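Cyclopropane mycolic acid synthase 3 (Mycobacterium tuberculosis, PDB 1L1E) probably converts a double bond at the proximal position of alpha mycolic acids into a cyclopropane ring, using a methylene group from S-adenosyl-L-methionine. Local coordinates at residues 53-56 and 57-61; 136-139 and 140-144; 147-150 and 151-155; 192-195 and 196-200; 206-209 and 210-214. All coordinates share one frame; numbering follows the deposited sequence.

How the contacts relate
Contact 2 is the hub: it lines the S-adenosyl-L-homocysteine site, and each of the other four contacts touches it. Its centre lies about 12 Å from that of contact 3 and about 13 Å from those of contacts 4 and 5. Contact 1 reaches it from helix 45-58, with Ala56 CB 4.0 Å from Ile136 CD1. Toward helix 256-274, which carries the probable active-site Cys269, His141 CE1 of contact 2 lies 3.3 Å from Phe200 CD2 of contact 4. Contacts 3 and 5 also pack together, Phe151 CD1 being 3.5 Å from Tyr214 CB, whereas contacts 1 and 4 stand farthest apart, about 29 Å between centres.

Contact 1 of 5, residues 53-56 and 57-61; sequences IDLA and LGKLN
Ile53 and Leu57 stand one turn apart on the helix, and their first torsions choose the branches that touch: CG2 of Ile53 is anti to its backbone N, while CG of Leu57 is anti to its own carbonyl carbon (chi1 -60°). The two side chains run side by side in the same direction, and Ile53 CG2 touches Leu57 CD1 at 3.6 Å. In the backbone the helix makes its regular bond, Leu57 N to Ile53 O at 2.9 Å, nearly straight at the hydrogen (171°). Gly58 N follows with a bond of 2.8 Å to Asp54 O. The pattern then changes, since Lys59 N turns back only three residues to Ala56 O, at 3.2 Å, and Leu60 N makes another three-residue step to Leu57 O. A type I turn spans Gly58 to Asn61, where Asn61 leaves the helical conformation with a positive phi. The side chain of Lys59 is extended beyond CG and runs past the Leu55 carbonyl, its CG 3.4 Å from Leu55 O and its CE only loosely near Leu55 CD1, at 4.2 Å. This end of helix 45-58 packs on helix 77-86 through Ile53 and Leu57, and on the strands of the sheet, where Ala56 and Leu60 meet Leu165 and Leu57 meets Leu68. The polar ends bind away from this turn, Asp54 in a salt bridge with Arg81. Lys59 NZ is held by two side-chain amide oxygens, those of Gln282 and Gln226, whose dipoles would suit a charged ammonium.

Contact 2 of 5, residues 136-139 and 140-144; sequences IGAF and EHFGH. With SAH (S-adenosyl-L-homocysteine), chain D.
Phe142 turns one face of its ring to Phe139, whose CA lies over the ring centre, 3.5 Å from the centroid and 13° off the normal, as a CH-pi contact. The two phenyl side chains cross at about a right angle, with Phe139 CD1 and Phe142 CD1 3.5 Å apart. At its edge the Phe142 ring meets the adenine of S-adenosyl-L-homocysteine, CE2 approaching C5 at 3.7 Å, and its CZ packs on Ala138 CB. That same methyl rests 3.4 Å from the ribose O4', and Ile136 O accepts a hydrogen bond of 2.7 Å from the amino N of the ligand. One run of chain thus touches the base, the sugar and the amino-acid end of the cofactor product.

Behind this first shell, the backbone curls without forming a regular helix: His141 N bonds to Ala138 O at 2.8 Å and Phe142 N to Phe139 O. A water donates to Phe139 O and accepts from Gly143 N, closing the bend. Glu140, bent at chi2 (97°), folds its carboxylate back so that OE1 lies beside the Gly137 backbone, while OE2 is fixed by Ile169 N near a bound carbonate.

The segment runs from the end of strand 132-136 into the loop before helix 147-157 of the Rossmann-like methyltransferase fold. Phe142 also meets Trp123, Phe139 packs on Leu166 and Thr168 of strand 163-170, Ile136 touches Lys52 of helix 45-58, and Gly137 shares a backbone hydrogen bond with His167.

Contact 3 of 5, residues 147-150 and 151-155; sequences YHHF and FEVTH
Phe150 and Phe151 form an edge-to-face pair: the edge of Phe150 points at the face of Phe151, with centroids 5.1 Å apart and planes inclined at 69°. CD2 of Phe150 stands over the centre of the Phe151 ring. One turn on, Thr154 brings CG2 over a face of Phe150, offset toward the rim and 3.7 Å from CE1. Its OG1 sits between the backbone N and the carbonyl carbon (chi1 48°), which aims the hydroxyl at Phe150 O, 2.8 Å away. That oxygen also accepts from Thr154 N at 2.9 Å.

On the other flank, His149 presents ND1 to Glu152 OE1 at 3.3 Å. The carboxylate oxygen lies in the imidazole plane and is met on its anti side, with the two planes 74° apart, while CE1 of the same ring rests 3.5 Å from Val153 CG2. Helix 147-157 is the crossover of a beta-alpha-beta unit, and its aromatic side packs on Met164 of strand 163-170.

Phe150 O takes two donors, and the buried Thr154 hydroxyl finds its acceptor in the helix's own backbone. The Glu152 carboxylate may polarise the His149 imidazole, an effect that its salt bridge from OE2 to Arg156 would temper.

Contact 4 of 5, residues 192-195 and 196-200; sequences TKFI and LAEIF
Phe194 carries Glu198 across one face of its ring, where CG does the touching, 3.8 Å from Phe194 CE1, with CB above the same face. The side chains cross at about a right angle, with ring and carboxylate planes 36° apart. Phe194 also makes a cation-pi contact with Lys264, while the bent chain of Glu198 directs OE1 into a salt bridge with Arg261. The second flat group, Phe200, has CG2 of Ile199 over the centre of one face, and its CD1 touches Ile195 CG2 at 3.7 Å, an oblique approach in which the two side chains lie side by side.

Ile195 reaches both of its partners by splitting its branches. CG2, anti to the backbone N, goes to Phe200; CG1, anti to the carbonyl carbon, takes CD1 toward Ile199, 3.9 Å from its CG1. The backbone bonds begin regularly, with Leu196 N to Thr192 O at 2.8 Å and Glu198 N to Phe194 O at 2.9 Å. The last turn then widens into a pi-type turn: Ile195 O accepts from Phe200 N, five residues on, at 2.9 Å and 146°, and only weakly from Ile199 N (127°). Ile195 O thus serves mainly Phe200 N as the chain leaves the helix.

The Phe200 side chain lies about 5 Å from the bound carbonate at the nearest atoms. Helix 189-199 lies against helix 256-274: Phe194, Ile195 and Ile199 all pack on Tyr265, and Ile195 additionally touches Cys269, the probable active-site residue. Beyond the helix end, Phe200 meets His141 edge-to-face, on the loop that follows strand 132-136.

Contact 5 of 5, residues 206-209 and 210-214; sequences PSIP and TVHEY
Ser207 O is approached by two amides of the first helical turn, Val211 N at 3.3 Å with a nearly straight bond (162°) and Thr210 N in a weak one. Thr210 N has a sounder acceptor in the hydroxyl of the same serine: Ser207 OG receives it at 3.2 Å and 149°. A chi1 of 73° tucks OG back over its own backbone, within reach of that amide. This is an N-cap, in which the serine side chain satisfies an amide for which no helical carbonyl four residues back is available. Pro209, in the same turn, lacks an N-H and needs no such acceptor; its carbonyl takes the short bond from Glu213 N, 2.7 Å.

Helix 208-216, opened in this way, lies beside helix 147-157, and Pro206 and Thr210 both pack on Tyr147. Pro206 CG also touches Val211 CG2 at 4.1 Å, the two side chains crossing obliquely, and Val211 also touches Phe283 of strand 279-286.

On another side, Ile208 and His212 run together in one direction, with Ile208 CG2 3.6 Å from His212 CD2. The imidazole directs its edge at Ile208 O, which is 3.3 Å from CD2 and also accepts from His212 N at 3.1 Å. Its ND1 bonds farther along the helix to Glu216, and Glu213 forms a salt bridge with Lys217.

Contact 1 of 5, residues 53-56 and 57-61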
# COMPACT_ATOMS: atom_id res chain seq x y z
N ILE A 53 6.63 -1.75 -7.63
CA ILE A 53 7.25 -2.79 -6.82
C ILE A 53 8.79 -2.67 -6.93
O ILE A 53 9.49 -2.66 -5.91
CB ILE A 53 6.76 -4.18 -7.28
CG1 ILE A 53 5.27 -4.30 -7.01
CG2 ILE A 53 7.56 -5.27 -6.60
CD1 ILE A 53 4.63 -5.57 -7.56
N ASP A 54 9.31 -2.54 -8.15
CA ASP A 54 10.77 -2.40 -8.30
C ASP A 54 11.28 -1.10 -7.66
O ASP A 54 12.40 -1.05 -7.15
CB ASP A 54 11.18 -2.42 -9.79
CG ASP A 54 10.94 -3.77 -10.45
OD1 ASP A 54 10.68 -4.77 -9.74
OD2 ASP A 54 11.02 -3.84 -11.70
N LEU A 55 10.48 -0.04 -7.70
CA LEU A 55 10.91 1.22 -7.10
C LEU A 55 11.08 1.07 -5.59
O LEU A 55 12.10 1.48 -5.03
CB LEU A 55 9.89 2.32 -7.39
CG LEU A 55 10.16 3.67 -6.71
CD1 LEU A 55 11.39 4.35 -7.34
CD2 LEU A 55 8.93 4.57 -6.84
N ALA A 56 10.09 0.47 -4.95
CA ALA A 56 10.12 0.27 -3.51
C ALA A 56 11.24 -0.67 -3.10
O ALA A 56 12.05 -0.35 -2.25
CB ALA A 56 8.79 -0.28 -3.03
N LEU A 57 11.31 -1.83 -3.75
CA LEU A 57 12.32 -2.82 -3.43
C LEU A 57 13.74 -2.36 -3.76
O LEU A 57 14.67 -2.72 -3.06
CB LEU A 57 12.00 -4.13 -4.16
CG LEU A 57 10.64 -4.74 -3.79
CD1 LEU A 57 10.44 -6.03 -4.59
CD2 LEU A 57 10.58 -5.02 -2.28
N GLY A 58 13.90 -1.56 -4.81
CA GLY A 58 15.22 -1.08 -5.16
C GLY A 58 15.85 -0.28 -4.04
O GLY A 58 17.07 -0.22 -3.92
N LYS A 59 15.01 0.33 -3.21
CA LYS A 59 15.47 1.14 -2.08
C LYS A 59 15.95 0.34 -0.88
O LYS A 59 16.61 0.87 0.02
CB LYS A 59 14.34 2.09 -1.65
CG LYS A 59 13.99 3.14 -2.71
CD LYS A 59 12.78 3.94 -2.32
CE LYS A 59 12.45 5.00 -3.35
NZ LYS A 59 11.08 5.59 -3.12
N LEU A 60 15.61 -0.95 -0.85
CA LEU A 60 16.01 -1.81 0.25
C LEU A 60 17.36 -2.48 0.02
O LEU A 60 17.81 -3.30 0.83
CB LEU A 60 14.92 -2.87 0.49
CG LEU A 60 13.53 -2.30 0.76
CD1 LEU A 60 12.51 -3.41 0.98
CD2 LEU A 60 13.59 -1.40 1.97
N ASN A 61 18.01 -2.12 -1.08
CA ASN A 61 19.32 -2.67 -1.45
C ASN A 61 19.41 -4.17 -1.15
O ASN A 61 20.34 -4.65 -0.49
CB ASN A 61 20.42 -1.87 -0.73
CG ASN A 61 20.42 -0.39 -1.14
OD1 ASN A 61 20.97 0.46 -0.44
ND2 ASN A 61 19.80 -0.10 -2.29

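Contact 2 of 5, residues 136-139 and 140-144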
# COMPACT_ATOMS: atom_id res chain seq x y z
N ILE A 136 3.45 -1.48 1.81
CA ILE A 136 2.82 -0.64 0.81
C ILE A 136 1.31 -0.60 0.94
O ILE A 136 0.64 -1.60 0.70
CB ILE A 136 3.21 -1.13 -0.61
CG1 ILE A 136 4.72 -1.05 -0.80
CG2 ILE A 136 2.52 -0.30 -1.68
CD1 ILE A 136 5.22 -1.77 -2.06
N GLY A 137 0.79 0.57 1.31
CA GLY A 137 -0.64 0.74 1.44
C GLY A 137 -1.28 0.03 2.63
O GLY A 137 -2.49 -0.24 2.61
N ALA A 138 -0.49 -0.28 3.65
CA ALA A 138 -1.04 -0.95 4.83
C ALA A 138 -1.24 0.03 5.98
O ALA A 138 -2.24 -0.02 6.70
CB ALA A 138 -0.12 -2.06 5.27
N PHE A 139 -0.24 0.89 6.15
CA PHE A 139 -0.19 1.90 7.20
C PHE A 139 -1.48 2.71 7.40
O PHE A 139 -1.81 3.09 8.52
CB PHE A 139 0.97 2.86 6.90
CG PHE A 139 1.38 3.71 8.06
CD1 PHE A 139 2.21 3.20 9.04
CD2 PHE A 139 0.93 5.02 8.16
CE1 PHE A 139 2.59 4.00 10.13
CE2 PHE A 139 1.30 5.82 9.23
CZ PHE A 139 2.13 5.31 10.22
N GLU A 140 -2.20 2.97 6.31
CA GLU A 140 -3.45 3.73 6.39
C GLU A 140 -4.53 3.03 7.21
O GLU A 140 -5.48 3.67 7.65
CB GLU A 140 -3.99 4.01 4.98
CG GLU A 140 -3.06 4.81 4.09
CD GLU A 140 -2.23 3.93 3.17
OE1 GLU A 140 -1.70 2.89 3.63
OE2 GLU A 140 -2.11 4.30 1.98
N HIS A 141 -4.38 1.72 7.40
CA HIS A 141 -5.35 0.93 8.16
C HIS A 141 -5.00 0.75 9.64
O HIS A 141 -5.81 0.22 10.40
CB HIS A 141 -5.49 -0.46 7.54
CG HIS A 141 -6.02 -0.46 6.15
ND1 HIS A 141 -7.37 -0.45 5.87
CD2 HIS A 141 -5.39 -0.46 4.95
CE1 HIS A 141 -7.55 -0.45 4.56
NE2 HIS A 141 -6.36 -0.46 3.98
N PHE A 142 -3.82 1.17 10.05
CA PHE A 142 -3.36 0.98 11.43
C PHE A 142 -4.05 1.82 12.52
O PHE A 142 -4.37 1.30 13.59
CB PHE A 142 -1.85 1.23 11.52
CG PHE A 142 -1.01 0.33 10.63
CD1 PHE A 142 0.35 0.58 10.46
CD2 PHE A 142 -1.58 -0.74 9.95
CE1 PHE A 142 1.13 -0.22 9.62
CE2 PHE A 142 -0.80 -1.55 9.11
CZ PHE A 142 0.56 -1.28 8.95
N GLY A 143 -4.26 3.10 12.23
CA GLY A 143 -4.87 3.97 13.22
C GLY A 143 -3.75 4.62 14.00
O GLY A 143 -2.82 3.95 14.43
N HIS A 144 -3.84 5.94 14.17
CA HIS A 144 -2.84 6.73 14.87
C HIS A 144 -2.39 6.20 16.24
O HIS A 144 -1.21 6.25 16.56
CB HIS A 144 -3.35 8.17 14.99
CG HIS A 144 -2.40 9.10 15.68
ND1 HIS A 144 -2.22 9.09 17.05
CD2 HIS A 144 -1.60 10.07 15.19
CE1 HIS A 144 -1.34 10.02 17.37
NE2 HIS A 144 -0.95 10.63 16.27
N SAH D . 0.62 -4.23 -0.08
CA SAH D . -0.37 -4.82 -0.98
CB SAH D . -1.78 -4.77 -0.35
CG SAH D . -2.29 -3.38 0.06
SD SAH D . -3.94 -3.41 0.78
C SAH D . -0.38 -4.09 -2.33
O SAH D . 0.41 -3.16 -2.49
OXT SAH D . -1.21 -4.43 -3.19
C5' SAH D . -3.55 -3.38 2.56
C4' SAH D . -2.90 -4.66 3.10
O4' SAH D . -2.37 -4.49 4.44
C3' SAH D . -3.87 -5.84 3.20
O3' SAH D . -3.14 -7.04 2.85
C2' SAH D . -4.26 -5.84 4.65
O2' SAH D . -4.83 -7.09 5.06
C1' SAH D . -2.95 -5.50 5.30
N9 SAH D . -3.06 -5.01 6.69
C8 SAH D . -3.84 -4.04 7.23
N7 SAH D . -3.71 -3.81 8.50
C5 SAH D . -2.73 -4.73 8.87
C6 SAH D . -2.09 -5.04 10.11
N6 SAH D . -2.37 -4.40 11.26
N1 SAH D . -1.14 -6.04 10.12
C2 SAH D . -0.84 -6.68 8.96
N3 SAH D . -1.38 -6.48 7.74
C4 SAH D . -2.32 -5.47 7.76
O HOH W 1 -3.31 4.89 9.85

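Contact 3 of 5, residues 147-150 and 151-155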
# COMPACT_ATOMS: atom_id res chain seq x y z
N TYR A 147 0.64 3.85 16.06
CA TYR A 147 1.87 4.24 15.36
C TYR A 147 3.15 3.95 16.12
O TYR A 147 4.06 3.33 15.58
CB TYR A 147 1.82 5.72 14.97
CG TYR A 147 0.86 6.05 13.84
CD1 TYR A 147 0.64 7.37 13.44
CD2 TYR A 147 0.17 5.04 13.15
CE1 TYR A 147 -0.23 7.68 12.39
CE2 TYR A 147 -0.69 5.34 12.10
CZ TYR A 147 -0.90 6.66 11.73
OH TYR A 147 -1.76 6.96 10.69
N HIS A 148 3.25 4.39 17.38
CA HIS A 148 4.47 4.15 18.12
C HIS A 148 4.83 2.67 18.18
O HIS A 148 5.99 2.30 18.06
CB HIS A 148 4.39 4.65 19.56
CG HIS A 148 5.56 4.22 20.40
ND1 HIS A 148 6.79 4.83 20.33
CD2 HIS A 148 5.70 3.18 21.26
CE1 HIS A 148 7.64 4.19 21.11
NE2 HIS A 148 7.01 3.19 21.68
N HIS A 149 3.82 1.84 18.40
CA HIS A 149 4.01 0.40 18.50
C HIS A 149 4.58 -0.17 17.19
O HIS A 149 5.54 -0.94 17.20
CB HIS A 149 2.68 -0.26 18.86
CG HIS A 149 2.80 -1.71 19.24
ND1 HIS A 149 3.93 -2.23 19.82
CD2 HIS A 149 1.93 -2.74 19.11
CE1 HIS A 149 3.75 -3.53 20.04
NE2 HIS A 149 2.55 -3.86 19.61
N PHE A 150 3.98 0.23 16.08
CA PHE A 150 4.42 -0.22 14.76
C PHE A 150 5.90 0.10 14.54
O PHE A 150 6.68 -0.77 14.15
CB PHE A 150 3.58 0.46 13.68
CG PHE A 150 4.08 0.22 12.29
CD1 PHE A 150 3.94 -1.03 11.70
CD2 PHE A 150 4.68 1.25 11.57
CE1 PHE A 150 4.38 -1.26 10.39
CE2 PHE A 150 5.13 1.03 10.25
CZ PHE A 150 4.98 -0.22 9.67
N PHE A 151 6.29 1.34 14.78
CA PHE A 151 7.67 1.70 14.58
C PHE A 151 8.62 1.01 15.56
O PHE A 151 9.75 0.70 15.21
CB PHE A 151 7.82 3.22 14.58
CG PHE A 151 7.29 3.86 13.32
CD1 PHE A 151 6.18 4.71 13.36
CD2 PHE A 151 7.88 3.58 12.09
CE1 PHE A 151 5.67 5.26 12.19
CE2 PHE A 151 7.38 4.13 10.91
CZ PHE A 151 6.27 4.97 10.96
N GLU A 152 8.15 0.76 16.78
CA GLU A 152 8.98 0.07 17.76
C GLU A 152 9.21 -1.38 17.31
O GLU A 152 10.32 -1.90 17.41
CB GLU A 152 8.32 0.07 19.15
CG GLU A 152 8.70 -1.12 20.01
CD GLU A 152 7.90 -1.21 21.31
OE1 GLU A 152 6.65 -1.11 21.25
OE2 GLU A 152 8.52 -1.41 22.37
N VAL A 153 8.15 -2.03 16.84
CA VAL A 153 8.25 -3.42 16.38
C VAL A 153 9.10 -3.57 15.12
O VAL A 153 9.94 -4.47 15.05
CB VAL A 153 6.85 -4.02 16.10
CG1 VAL A 153 6.99 -5.43 15.57
CG2 VAL A 153 6.01 -4.01 17.36
N THR A 154 8.90 -2.70 14.14
CA THR A 154 9.67 -2.78 12.90
C THR A 154 11.14 -2.43 13.13
O THR A 154 12.03 -3.00 12.50
CB THR A 154 9.09 -1.86 11.80
OG1 THR A 154 8.85 -0.55 12.34
CG2 THR A 154 7.79 -2.44 11.26
N HIS A 155 11.40 -1.49 14.03
CA HIS A 155 12.77 -1.09 14.34
C HIS A 155 13.54 -2.19 15.09
O HIS A 155 14.73 -2.39 14.86
CB HIS A 155 12.75 0.18 15.20
CG HIS A 155 14.12 0.71 15.52
ND1 HIS A 155 14.82 1.53 14.67
CD2 HIS A 155 14.92 0.49 16.59
CE1 HIS A 155 16.00 1.80 15.20
NE2 HIS A 155 16.09 1.18 16.36

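Contact 4 of 5, residues 192-195 and 196-200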
# COMPACT_ATOMS: atom_id res chain seq x y z
N THR A 192 -14.28 12.74 3.02
CA THR A 192 -13.24 12.19 3.88
C THR A 192 -13.86 11.22 4.90
O THR A 192 -13.34 10.13 5.12
CB THR A 192 -12.49 13.30 4.63
OG1 THR A 192 -11.94 14.22 3.68
CG2 THR A 192 -11.35 12.71 5.45
N LYS A 193 -14.97 11.63 5.51
CA LYS A 193 -15.63 10.76 6.47
C LYS A 193 -16.00 9.46 5.76
O LYS A 193 -15.84 8.37 6.30
CB LYS A 193 -16.90 11.42 7.01
CG LYS A 193 -17.69 10.53 7.95
CD LYS A 193 -18.92 11.23 8.47
CE LYS A 193 -19.66 10.37 9.47
NZ LYS A 193 -20.85 11.05 10.01
N PHE A 194 -16.49 9.61 4.54
CA PHE A 194 -16.88 8.48 3.70
C PHE A 194 -15.68 7.55 3.49
O PHE A 194 -15.80 6.33 3.60
CB PHE A 194 -17.37 9.00 2.35
CG PHE A 194 -17.55 7.93 1.32
CD1 PHE A 194 -18.71 7.15 1.29
CD2 PHE A 194 -16.57 7.70 0.36
CE1 PHE A 194 -18.88 6.16 0.32
CE2 PHE A 194 -16.73 6.72 -0.62
CZ PHE A 194 -17.89 5.95 -0.64
N ILE A 195 -14.52 8.14 3.19
CA ILE A 195 -13.32 7.36 2.96
C ILE A 195 -12.82 6.64 4.21
O ILE A 195 -12.43 5.48 4.15
CB ILE A 195 -12.17 8.24 2.40
CG1 ILE A 195 -12.55 8.77 1.01
CG2 ILE A 195 -10.89 7.43 2.32
CD1 ILE A 195 -12.95 7.70 0.02
N LEU A 196 -12.85 7.34 5.34
CA LEU A 196 -12.39 6.75 6.58
C LEU A 196 -13.36 5.70 7.10
O LEU A 196 -12.95 4.78 7.81
CB LEU A 196 -12.17 7.82 7.65
CG LEU A 196 -10.82 8.54 7.58
CD1 LEU A 196 -10.75 9.61 8.65
CD2 LEU A 196 -9.70 7.52 7.77
N ALA A 197 -14.64 5.83 6.75
CA ALA A 197 -15.63 4.87 7.22
C ALA A 197 -15.72 3.63 6.34
O ALA A 197 -15.70 2.50 6.83
CB ALA A 197 -16.99 5.53 7.33
N GLU A 198 -15.81 3.84 5.03
CA GLU A 198 -15.93 2.73 4.09
C GLU A 198 -14.61 2.12 3.61
O GLU A 198 -14.46 0.90 3.59
CB GLU A 198 -16.74 3.18 2.88
CG GLU A 198 -18.07 3.83 3.22
CD GLU A 198 -18.93 2.97 4.12
OE1 GLU A 198 -19.00 1.75 3.88
OE2 GLU A 198 -19.55 3.51 5.06
N ILE A 199 -13.66 2.97 3.23
CA ILE A 199 -12.38 2.49 2.71
C ILE A 199 -11.31 2.17 3.74
O ILE A 199 -10.56 1.21 3.57
CB ILE A 199 -11.79 3.50 1.70
CG1 ILE A 199 -12.83 3.84 0.63
CG2 ILE A 199 -10.54 2.92 1.05
CD1 ILE A 199 -13.33 2.64 -0.16
N PHE A 200 -11.21 2.97 4.80
CA PHE A 200 -10.20 2.72 5.82
C PHE A 200 -10.79 2.62 7.24
O PHE A 200 -10.34 3.31 8.16
CB PHE A 200 -9.12 3.81 5.77
CG PHE A 200 -8.37 3.88 4.46
CD1 PHE A 200 -8.39 5.03 3.68
CD2 PHE A 200 -7.64 2.78 4.01
CE1 PHE A 200 -7.68 5.10 2.48
CE2 PHE A 200 -6.93 2.84 2.80
CZ PHE A 200 -6.95 4.01 2.04

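Contact 5 of 5, residues 206-209 and 210-214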
# COMPACT_ATOMS: atom_id res chain seq x y z
N PRO A 206 -2.12 9.88 7.91
CA PRO A 206 -1.17 10.70 8.65
C PRO A 206 -0.63 11.90 7.89
O PRO A 206 -0.67 11.94 6.66
CB PRO A 206 -0.06 9.72 8.98
CG PRO A 206 -0.00 8.90 7.72
CD PRO A 206 -1.48 8.63 7.44
N SER A 207 -0.14 12.87 8.66
CA SER A 207 0.49 14.06 8.13
C SER A 207 1.95 13.64 8.02
O SER A 207 2.38 12.70 8.69
CB SER A 207 0.36 15.24 9.11
OG SER A 207 1.22 15.08 10.24
N ILE A 208 2.70 14.33 7.17
CA ILE A 208 4.12 14.02 7.00
C ILE A 208 4.88 14.19 8.32
O ILE A 208 5.71 13.35 8.67
CB ILE A 208 4.73 14.88 5.88
CG1 ILE A 208 4.13 14.46 4.54
CG2 ILE A 208 6.24 14.70 5.84
CD1 ILE A 208 4.51 15.35 3.37
N PRO A 209 4.63 15.29 9.06
CA PRO A 209 5.31 15.53 10.34
C PRO A 209 5.08 14.39 11.34
O PRO A 209 5.97 14.07 12.13
CB PRO A 209 4.68 16.85 10.81
CG PRO A 209 4.53 17.59 9.50
CD PRO A 209 3.92 16.51 8.62
N THR A 210 3.90 13.78 11.29
CA THR A 210 3.57 12.67 12.18
C THR A 210 4.40 11.42 11.85
O THR A 210 4.93 10.77 12.76
CB THR A 210 2.07 12.30 12.09
OG1 THR A 210 1.30 13.26 12.82
CG2 THR A 210 1.82 10.93 12.68
N VAL A 211 4.49 11.08 10.57
CA VAL A 211 5.28 9.92 10.17
C VAL A 211 6.68 10.13 10.73
O VAL A 211 7.22 9.27 11.43
CB VAL A 211 5.38 9.80 8.64
CG1 VAL A 211 6.36 8.68 8.27
CG2 VAL A 211 4.01 9.53 8.04
N HIS A 212 7.26 11.29 10.42
CA HIS A 212 8.58 11.65 10.90
C HIS A 212 8.63 11.56 12.42
O HIS A 212 9.60 11.06 12.99
CB HIS A 212 8.91 13.08 10.48
CG HIS A 212 9.51 13.19 9.11
ND1 HIS A 212 10.87 13.11 8.89
CD2 HIS A 212 8.93 13.36 7.90
CE1 HIS A 212 11.10 13.22 7.59
NE2 HIS A 212 9.95 13.37 6.97
N GLU A 213 7.58 12.05 13.05
CA GLU A 213 7.47 12.06 14.51
C GLU A 213 7.72 10.70 15.14
O GLU A 213 8.68 10.53 15.89
CB GLU A 213 6.08 12.54 14.93
CG GLU A 213 5.90 12.66 16.44
CD GLU A 213 4.45 12.73 16.87
OE1 GLU A 213 4.20 12.88 18.09
OE2 GLU A 213 3.54 12.63 16.01
N TYR A 214 6.85 9.74 14.83
CA TYR A 214 6.96 8.40 15.40
C TYR A 214 8.10 7.54 14.90
O TYR A 214 8.61 6.70 15.64
CB TYR A 214 5.65 7.63 15.21
CG TYR A 214 4.53 8.16 16.06
CD1 TYR A 214 3.80 9.28 15.67
CD2 TYR A 214 4.22 7.55 17.27
CE1 TYR A 214 2.78 9.77 16.46
CE2 TYR A 214 3.20 8.03 18.07
CZ TYR A 214 2.48 9.14 17.66
OH TYR A 214 1.46 9.61 18.44